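Local coordinates for Cro protein (Xylella fastidiosa, PDB 3BD1), which probably binds operator DNA through a helix-turn-helix as a prophage-encoded Cro-type transcription factor, at residues R36-C42 with L58-F63; S20-R24 with R41-I45. All blocks are in the same frame, centred on the assembly; numbering follows the deposited sequence. Where two conformers were deposited one is given.

Contact 1: residues R36-C42 with L58-F63; sequences RVPAERC and LRPDVF. With GOL (glycerol), chain D.
Two loops face each other: 36-42 leads into helix 42-48, whereas 58-63 leaves helix 55-58. Residues 36-38 are extended; at Ala39 the chain turns, with Arg41 N to Pro38 O (3.0 Å) and Cys42 N to Ala39 O (3.2 Å). Opposite, Arg59 departs from helical angles (phi/psi -141/78) and its O receives Val62 N (2.9 Å) and Phe63 N (3.1 Å), curling 59-63 into a tight turn. CA atoms pair Ala39 with Arg59 (6.8 Å) and Cys42 with Leu58 (6.6 Å). The bump is Arg59: with chi1 to chi3 all m, it folds into the hollow bordered by Arg36, Val37, Ala39 and Cys42. Its NH1 donates to Val37 O (2.9 Å), Arg36 CG lies over one guanidinium face, and NE and NH2 form a salt bridge with Asp61 (NH2 to OD2, 2.9 Å). In this all-helical Cro fold the contact ties the C-terminal segment to the entrance of helix 42-48, and Phe63 and Ala39 continue into packing against a second subunit. Cys42 SG rests against Leu58 CB (3.8 Å) and Arg59 CG (3.5 Å), while Cys42 CB meets Phe63 CE1 (3.6 Å). Val37 CG2 reaches Leu58 CB (4.0 Å). Water 1 joins Val37 N (2.9 Å) to Leu58 O (2.6 Å), and glycerol O1, probably from crystallisation, accepts from Ala39 N (3.0 Å) and Arg59 NH1 (2.9 Å).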
ATOM      1  N   ARG A  36      -5.007  -1.518  14.342  1.00 30.11           N
ATOM      2  CA  ARG A  36      -5.598  -2.744  14.868  1.00 31.52           C
ATOM      3  C   ARG A  36      -6.635  -3.311  13.910  1.00 25.14           C
ATOM      4  O   ARG A  36      -7.663  -2.678  13.656  1.00 27.16           O
ATOM      5  CB  ARG A  36      -6.318  -2.448  16.190  1.00 30.71           C
ATOM      6  CG  ARG A  36      -6.920  -3.650  16.909  1.00 35.11           C
ATOM      7  CD  ARG A  36      -7.675  -3.262  18.172  1.00 42.66           C
ATOM      8  NE  ARG A  36      -9.028  -2.759  17.929  1.00 49.31           N
ATOM      9  CZ  ARG A  36      -9.426  -1.495  18.069  1.00 58.03           C
ATOM     10  NH1 ARG A  36      -8.592  -0.541  18.464  1.00 60.10           N
ATOM     11  NH2 ARG A  36     -10.688  -1.170  17.811  1.00 53.07           N
ATOM     12  N   VAL A  37      -6.358  -4.511  13.411  1.00 21.37           N
ATOM     13  CA  VAL A  37      -7.332  -5.237  12.626  1.00 19.42           C
ATOM     14  C   VAL A  37      -8.265  -5.950  13.605  1.00 18.87           C
ATOM     15  O   VAL A  37      -7.861  -6.352  14.698  1.00 19.73           O
ATOM     16  CB  VAL A  37      -6.718  -6.228  11.590  1.00 21.71           C
ATOM     17  CG1 VAL A  37      -5.636  -5.521  10.774  1.00 23.09           C
ATOM     18  CG2 VAL A  37      -6.158  -7.513  12.149  1.00 25.73           C
ATOM     19  N   PRO A  38      -9.525  -6.129  13.206  1.00 20.98           N
ATOM     20  CA  PRO A  38     -10.439  -6.920  14.031  1.00 19.53           C
ATOM     21  C   PRO A  38      -9.929  -8.351  14.257  1.00 20.16           C
ATOM     22  O   PRO A  38      -9.391  -8.974  13.342  1.00 18.92           O
ATOM     23  CB  PRO A  38     -11.713  -6.956  13.182  1.00 23.34           C
ATOM     24  CG  PRO A  38     -11.641  -5.808  12.287  1.00 25.89           C
ATOM     25  CD  PRO A  38     -10.176  -5.631  11.985  1.00 22.13           C
ATOM     26  N   ALA A  39     -10.115  -8.881  15.465  1.00 20.46           N
ATOM     27  CA  ALA A  39      -9.575 -10.185  15.824  1.00 17.93           C
ATOM     28  C   ALA A  39     -10.159 -11.213  14.858  1.00 17.44           C
ATOM     29  O   ALA A  39      -9.456 -12.151  14.464  1.00 18.01           O
ATOM     30  CB  ALA A  39      -9.916 -10.553  17.299  1.00 19.18           C
ATOM     31  N   GLU A  40     -11.431 -11.048  14.503  1.00 18.51           N
ATOM     32  CA  GLU A  40     -12.117 -12.050  13.682  1.00 18.61           C
ATOM     33  C   GLU A  40     -11.718 -12.029  12.211  1.00 21.24           C
ATOM     34  O   GLU A  40     -12.192 -12.877  11.427  1.00 21.73           O
ATOM     35  CB  GLU A  40     -13.624 -11.891  13.787  1.00 20.80           C
ATOM     36  CG  GLU A  40     -14.196 -10.649  13.153  1.00 23.27           C
ATOM     37  CD  GLU A  40     -14.215  -9.414  14.027  1.00 42.10           C
ATOM     38  OE1 GLU A  40     -14.964  -8.508  13.602  1.00 37.78           O
ATOM     39  OE2 GLU A  40     -13.522  -9.353  15.075  1.00 33.34           O
ATOM     40  N   ARG A  41     -10.853 -11.087  11.849  1.00 18.72           N
ATOM     41  CA  ARG A  41     -10.316 -11.046  10.486  1.00 18.38           C
ATOM     42  C   ARG A  41      -8.866 -11.490  10.374  1.00 17.79           C
ATOM     43  O   ARG A  41      -8.319 -11.553   9.269  1.00 17.74           O
ATOM     44  CB  ARG A  41     -10.520  -9.684   9.824  1.00 23.00           C
ATOM     45  CG  ARG A  41     -11.982  -9.209   9.662  1.00 26.95           C
ATOM     46  CD  ARG A  41     -12.994 -10.323   9.343  1.00 32.04           C
ATOM     47  NE  ARG A  41     -12.720 -10.972   8.065  1.00 26.87           N
ATOM     48  CZ  ARG A  41     -13.135 -10.492   6.897  1.00 28.38           C
ATOM     49  NH1 ARG A  41     -13.845  -9.372   6.834  1.00 32.78           N
ATOM     50  NH2 ARG A  41     -12.831 -11.149   5.794  1.00 30.24           N
ATOM     51  N   CYS A  42      -8.221 -11.792  11.503  1.00 16.72           N
ATOM     52  CA  CYS A  42      -6.789 -12.108  11.435  1.00 15.53           C
ATOM     53  C   CYS A  42      -6.479 -13.384  10.626  1.00 15.75           C
ATOM     54  O   CYS A  42      -5.546 -13.356   9.811  1.00 15.37           O
ATOM     55  CB  CYS A  42      -6.189 -12.220  12.835  1.00 16.79           C
ATOM     56  SG  CYS A  42      -6.090 -10.593  13.633  1.00 19.00           S
ATOM     57  N   LEU A  58      -0.456  -9.651  13.665  1.00 15.14           N
ATOM     58  CA  LEU A  58      -1.572  -8.727  13.568  1.00 15.27           C
ATOM     59  C   LEU A  58      -2.139  -8.344  14.926  1.00 17.15           C
ATOM     60  O   LEU A  58      -2.433  -7.181  15.191  1.00 17.84           O
ATOM     61  CB  LEU A  58      -2.659  -9.329  12.661  1.00 16.01           C
ATOM     62  CG  LEU A  58      -2.306  -9.463  11.176  1.00 16.25           C
ATOM     63  CD1 LEU A  58      -3.215 -10.563  10.547  1.00 17.94           C
ATOM     64  CD2 LEU A  58      -2.399  -8.130  10.473  1.00 20.18           C
ATOM     65  N   ARG A  59      -2.299  -9.327  15.801  1.00 15.80           N
ATOM     66  CA  ARG A  59      -2.944  -9.108  17.090  1.00 15.00           C
ATOM     67  C   ARG A  59      -2.201  -9.919  18.136  1.00 16.31           C
ATOM     68  O   ARG A  59      -2.646 -10.975  18.592  1.00 17.21           O
ATOM     69  CB  ARG A  59      -4.446  -9.419  17.071  1.00 16.25           C
ATOM     70  CG  ARG A  59      -5.289  -8.453  16.244  1.00 16.81           C
ATOM     71  CD  ARG A  59      -5.348  -7.031  16.830  1.00 18.11           C
ATOM     72  NE  ARG A  59      -5.866  -7.029  18.195  1.00 18.92           N
ATOM     73  CZ  ARG A  59      -7.158  -7.015  18.498  1.00 20.25           C
ATOM     74  NH1 ARG A  59      -8.063  -6.978  17.527  1.00 20.30           N
ATOM     75  NH2 ARG A  59      -7.565  -7.040  19.754  1.00 22.81           N
ATOM     76  N   PRO A  60      -1.044  -9.402  18.576  1.00 17.11           N
ATOM     77  CA  PRO A  60      -0.287 -10.109  19.594  1.00 17.43           C
ATOM     78  C   PRO A  60      -0.982 -10.204  20.951  1.00 17.18           C
ATOM     79  O   PRO A  60      -0.589 -11.047  21.749  1.00 22.86           O
ATOM     80  CB  PRO A  60       1.030  -9.338  19.700  1.00 20.15           C
ATOM     81  CG  PRO A  60       0.843  -8.136  18.949  1.00 23.67           C
ATOM     82  CD  PRO A  60      -0.371  -8.192  18.087  1.00 18.15           C
ATOM     83  N   ASP A  61      -1.964  -9.338  21.170  1.00 18.10           N
ATOM     84  CA  ASP A  61      -2.800  -9.364  22.353  1.00 19.47           C
ATOM     85  C   ASP A  61      -3.860 -10.462  22.330  1.00 19.90           C
ATOM     86  O   ASP A  61      -4.498 -10.678  23.364  1.00 23.72           O
ATOM     87  CB  ASP A  61      -3.498  -8.017  22.528  1.00 21.87           C
ATOM     88  CG  ASP A  61      -4.298  -7.543  21.334  1.00 23.60           C
ATOM     89  OD1 ASP A  61      -3.873  -7.746  20.176  1.00 23.34           O
ATOM     90  OD2 ASP A  61      -5.346  -6.911  21.599  1.00 28.45           O
ATOM     91  N   VAL A  62      -4.049 -11.116  21.180  1.00 18.12           N
ATOM     92  CA  VAL A  62      -5.061 -12.152  21.006  1.00 17.03           C
ATOM     93  C   VAL A  62      -4.412 -13.524  20.795  1.00 17.64           C
ATOM     94  O   VAL A  62      -4.851 -14.507  21.385  1.00 20.25           O
ATOM     95  CB  VAL A  62      -5.991 -11.792  19.820  1.00 17.73           C
ATOM     96  CG1 VAL A  62      -6.941 -12.966  19.479  1.00 18.73           C
ATOM     97  CG2 VAL A  62      -6.742 -10.500  20.103  1.00 18.30           C
ATOM     98  N   PHE A  63      -3.385 -13.609  19.954  1.00 17.89           N
ATOM     99  CA  PHE A  63      -2.828 -14.887  19.538  1.00 18.41           C
ATOM    100  C   PHE A  63      -1.558 -15.221  20.276  1.00 23.55           C
ATOM    101  O   PHE A  63      -0.883 -14.341  20.795  1.00 26.83           O
ATOM    102  CB  PHE A  63      -2.631 -14.904  18.019  1.00 19.87           C
ATOM    103  CG  PHE A  63      -3.912 -14.768  17.255  1.00 17.55           C
ATOM    104  CD1 PHE A  63      -4.380 -13.529  16.856  1.00 18.86           C
ATOM    105  CD2 PHE A  63      -4.655 -15.903  16.969  1.00 19.88           C
ATOM    106  CE1 PHE A  63      -5.576 -13.412  16.157  1.00 17.84           C
ATOM    107  CE2 PHE A  63      -5.832 -15.782  16.270  1.00 19.36           C
ATOM    108  CZ  PHE A  63      -6.313 -14.551  15.869  1.00 18.93           C
TER
HETATM  109  C1  GOL D 156     -11.554  -7.005  18.967  1.00 25.17           C
HETATM  110  O1  GOL D 156     -11.003  -7.115  17.676  1.00 23.18           O
HETATM  111  C2  GOL D 156     -11.982  -8.192  19.819  1.00 40.86           C
HETATM  112  O2  GOL D 156     -10.975  -9.165  19.664  1.00 79.12           O
HETATM  113  C3  GOL D 156     -13.392  -8.774  19.729  1.00 27.05           C
HETATM  114  O3  GOL D 156     -13.566  -8.793  18.326  0.50 45.25           O
HETATM  115  O   HOH W   1      -3.622  -5.341  13.708  1.00 30.42           O

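Contact 2: residues S20-R24 with R41-I45; sequences SLGVR and RCIDI
Leu21 and Arg41 bury the most surface where the end of helix 14-21 meets the start of helix 42-48. Leu21 closes its helix; Gly22 follows with positive phi (67/36) in a Schellman motif, and Val23 is extended, leading to Arg24 at the N-cap of helix 25-34. This is the turn of the helix-turn-helix, with 25-34 as the probable recognition helix. The nearest CA pair is Leu21 with Asp44, 6.8 Å apart. Arg41, with chi1, chi2 and chi3 all m, runs forward alongside the first turn of helix 42-48, so that its NH2 donates to Leu21 O (2.7 Å), and NH1 adds a weak bond to Leu21 O (3.3 Å). Arg41 NE holds Asp44 OD2 in a salt bridge (2.7 Å). Beside the guanidinium, the Leu21 side chain (chi1 m, chi2 t) sets CD2 against Asp44 CB (3.8 Å) and CD1 against Ile45 CG1 (3.8 Å), also touching Ile28, Trp31 and Val48. Val23 CG1 lies 3.3 Å from Arg41 NH1. The carbonyl of Leu21, at the end of helix 14-21, thus accepts hydrogen bonds from a cationic side chain whose charge is balanced by Asp44, so that a polar junction borders the buried leucine-isoleucine contact.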
ATOM      1  N   SER A  20     -10.063  -9.052  -1.254  1.00 13.04           N
ATOM      2  CA  SER A  20      -9.733 -10.380  -0.759  0.50 12.36           C
ATOM      3  C   SER A  20     -10.402 -10.738   0.569  1.00 14.21           C
ATOM      4  O   SER A  20     -10.577 -11.921   0.895  1.00 15.17           O
ATOM      5  CB  SER A  20      -8.221 -10.550  -0.607  0.50 12.89           C
ATOM      6  OG  SER A  20      -7.672  -9.867   0.513  0.50  8.02           O
ATOM      7  N   LEU A  21     -10.760  -9.710   1.330  1.00 14.16           N
ATOM      8  CA  LEU A  21     -11.411  -9.884   2.622  1.00 14.65           C
ATOM      9  C   LEU A  21     -12.917  -9.642   2.576  1.00 17.90           C
ATOM     10  O   LEU A  21     -13.608  -9.899   3.561  1.00 19.24           O
ATOM     11  CB  LEU A  21     -10.784  -8.925   3.648  1.00 15.41           C
ATOM     12  CG  LEU A  21      -9.310  -9.167   3.932  1.00 16.24           C
ATOM     13  CD1 LEU A  21      -8.777  -8.055   4.865  1.00 17.91           C
ATOM     14  CD2 LEU A  21      -9.043 -10.548   4.544  1.00 16.57           C
ATOM     15  N   GLY A  22     -13.419  -9.142   1.455  1.00 17.03           N
ATOM     16  CA  GLY A  22     -14.840  -8.786   1.351  1.00 19.29           C
ATOM     17  C   GLY A  22     -15.240  -7.613   2.228  1.00 21.74           C
ATOM     18  O   GLY A  22     -16.355  -7.591   2.787  1.00 26.03           O
ATOM     19  N   VAL A  23     -14.322  -6.652   2.353  1.00 20.52           N
ATOM     20  CA  VAL A  23     -14.618  -5.440   3.114  1.00 22.22           C
ATOM     21  C   VAL A  23     -14.438  -4.213   2.227  1.00 22.78           C
ATOM     22  O   VAL A  23     -13.881  -4.291   1.124  1.00 25.53           O
ATOM     23  CB  VAL A  23     -13.732  -5.308   4.383  1.00 23.02           C
ATOM     24  CG1 VAL A  23     -13.988  -6.527   5.268  1.00 23.94           C
ATOM     25  CG2 VAL A  23     -12.238  -5.077   4.040  1.00 19.59           C
ATOM     26  N   ARG A  24     -14.900  -3.070   2.730  1.00 27.08           N
ATOM     27  CA  ARG A  24     -14.693  -1.801   2.042  1.00 28.46           C
ATOM     28  C   ARG A  24     -13.263  -1.317   2.289  1.00 25.20           C
ATOM     29  O   ARG A  24     -12.665  -1.597   3.328  1.00 24.12           O
ATOM     30  CB  ARG A  24     -15.697  -0.760   2.554  1.00 31.84           C
ATOM     31  CG  ARG A  24     -17.152  -1.214   2.444  1.00 34.86           C
ATOM     32  CD  ARG A  24     -17.823  -0.694   1.186  1.00 53.35           C
ATOM     33  NE  ARG A  24     -18.495   0.583   1.410  0.50 57.42           N
ATOM     34  CZ  ARG A  24     -19.698   0.729   1.961  0.50 54.18           C
ATOM     35  NH1 ARG A  24     -20.404  -0.318   2.367  0.50 62.67           N
ATOM     36  NH2 ARG A  24     -20.202   1.946   2.112  0.50 47.23           N
ATOM     37  N   ARG A  41     -10.853 -11.087  11.849  1.00 18.72           N
ATOM     38  CA  ARG A  41     -10.316 -11.046  10.486  1.00 18.38           C
ATOM     39  C   ARG A  41      -8.866 -11.490  10.374  1.00 17.79           C
ATOM     40  O   ARG A  41      -8.319 -11.553   9.269  1.00 17.74           O
ATOM     41  CB  ARG A  41     -10.520  -9.684   9.824  1.00 23.00           C
ATOM     42  CG  ARG A  41     -11.982  -9.209   9.662  1.00 26.95           C
ATOM     43  CD  ARG A  41     -12.994 -10.323   9.343  1.00 32.04           C
ATOM     44  NE  ARG A  41     -12.720 -10.972   8.065  1.00 26.87           N
ATOM     45  CZ  ARG A  41     -13.135 -10.492   6.897  1.00 28.38           C
ATOM     46  NH1 ARG A  41     -13.845  -9.372   6.834  1.00 32.78           N
ATOM     47  NH2 ARG A  41     -12.831 -11.149   5.794  1.00 30.24           N
ATOM     48  N   CYS A  42      -8.221 -11.792  11.503  1.00 16.72           N
ATOM     49  CA  CYS A  42      -6.789 -12.108  11.435  1.00 15.53           C
ATOM     50  C   CYS A  42      -6.479 -13.384  10.626  1.00 15.75           C
ATOM     51  O   CYS A  42      -5.546 -13.356   9.811  1.00 15.37           O
ATOM     52  CB  CYS A  42      -6.189 -12.220  12.835  1.00 16.79           C
ATOM     53  SG  CYS A  42      -6.090 -10.593  13.633  1.00 19.00           S
ATOM     54  N   ILE A  43      -7.205 -14.474  10.883  1.00 15.45           N
ATOM     55  CA  ILE A  43      -6.978 -15.698  10.097  1.00 15.30           C
ATOM     56  C   ILE A  43      -7.186 -15.416   8.616  1.00 14.73           C
ATOM     57  O   ILE A  43      -6.427 -15.901   7.784  1.00 14.87           O
ATOM     58  CB  ILE A  43      -7.823 -16.896  10.558  1.00 16.86           C
ATOM     59  CG1 ILE A  43      -7.335 -17.425  11.904  1.00 19.91           C
ATOM     60  CG2 ILE A  43      -7.759 -18.060   9.556  1.00 22.29           C
ATOM     61  CD1 ILE A  43      -8.147 -18.582  12.477  1.00 24.88           C
ATOM     62  N   ASP A  44      -8.211 -14.642   8.293  1.00 15.03           N
ATOM     63  CA  ASP A  44      -8.498 -14.342   6.888  1.00 13.55           C
ATOM     64  C   ASP A  44      -7.310 -13.615   6.265  1.00 13.15           C
ATOM     65  O   ASP A  44      -6.933 -13.912   5.139  1.00 14.05           O
ATOM     66  CB  ASP A  44      -9.753 -13.490   6.781  1.00 16.05           C
ATOM     67  CG  ASP A  44     -11.009 -14.215   7.224  1.00 21.64           C
ATOM     68  OD1 ASP A  44     -11.055 -15.453   7.063  1.00 23.56           O
ATOM     69  OD2 ASP A  44     -11.916 -13.520   7.724  1.00 25.02           O
ATOM     70  N   ILE A  45      -6.743 -12.660   6.998  1.00 13.73           N
ATOM     71  CA  ILE A  45      -5.603 -11.912   6.471  1.00 12.37           C
ATOM     72  C   ILE A  45      -4.396 -12.835   6.291  1.00 11.08           C
ATOM     73  O   ILE A  45      -3.680 -12.765   5.274  1.00 11.71           O
ATOM     74  CB  ILE A  45      -5.259 -10.675   7.352  1.00 13.31           C
ATOM     75  CG1 ILE A  45      -6.413  -9.657   7.338  1.00 15.80           C
ATOM     76  CG2 ILE A  45      -3.905 -10.096   6.932  1.00 14.87           C
ATOM     77  CD1 ILE A  45      -6.331  -8.584   8.433  1.00 20.25           C
TER

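How the contacts relate
The two contacts have centres 11 Å apart and share Arg41 and Cys42, at the start of helix 42-48. Along the chain the order is 20-24, 36-42 running into 41-45, then 58-63, so helix 25-34 is bracketed by segments of both. Contact 2 joins the turn of the helix-turn-helix to helix 42-48, and contact 1 joins the loop before that helix to the C-terminal segment. They meet through Ile45, whose CG2 packs on Leu58 CD1 (3.7 Å) and whose CD1 packs on Val37 CG2 (3.9 Å). One short helix thereby links the probable DNA-reading unit to the region that packs against the second subunit.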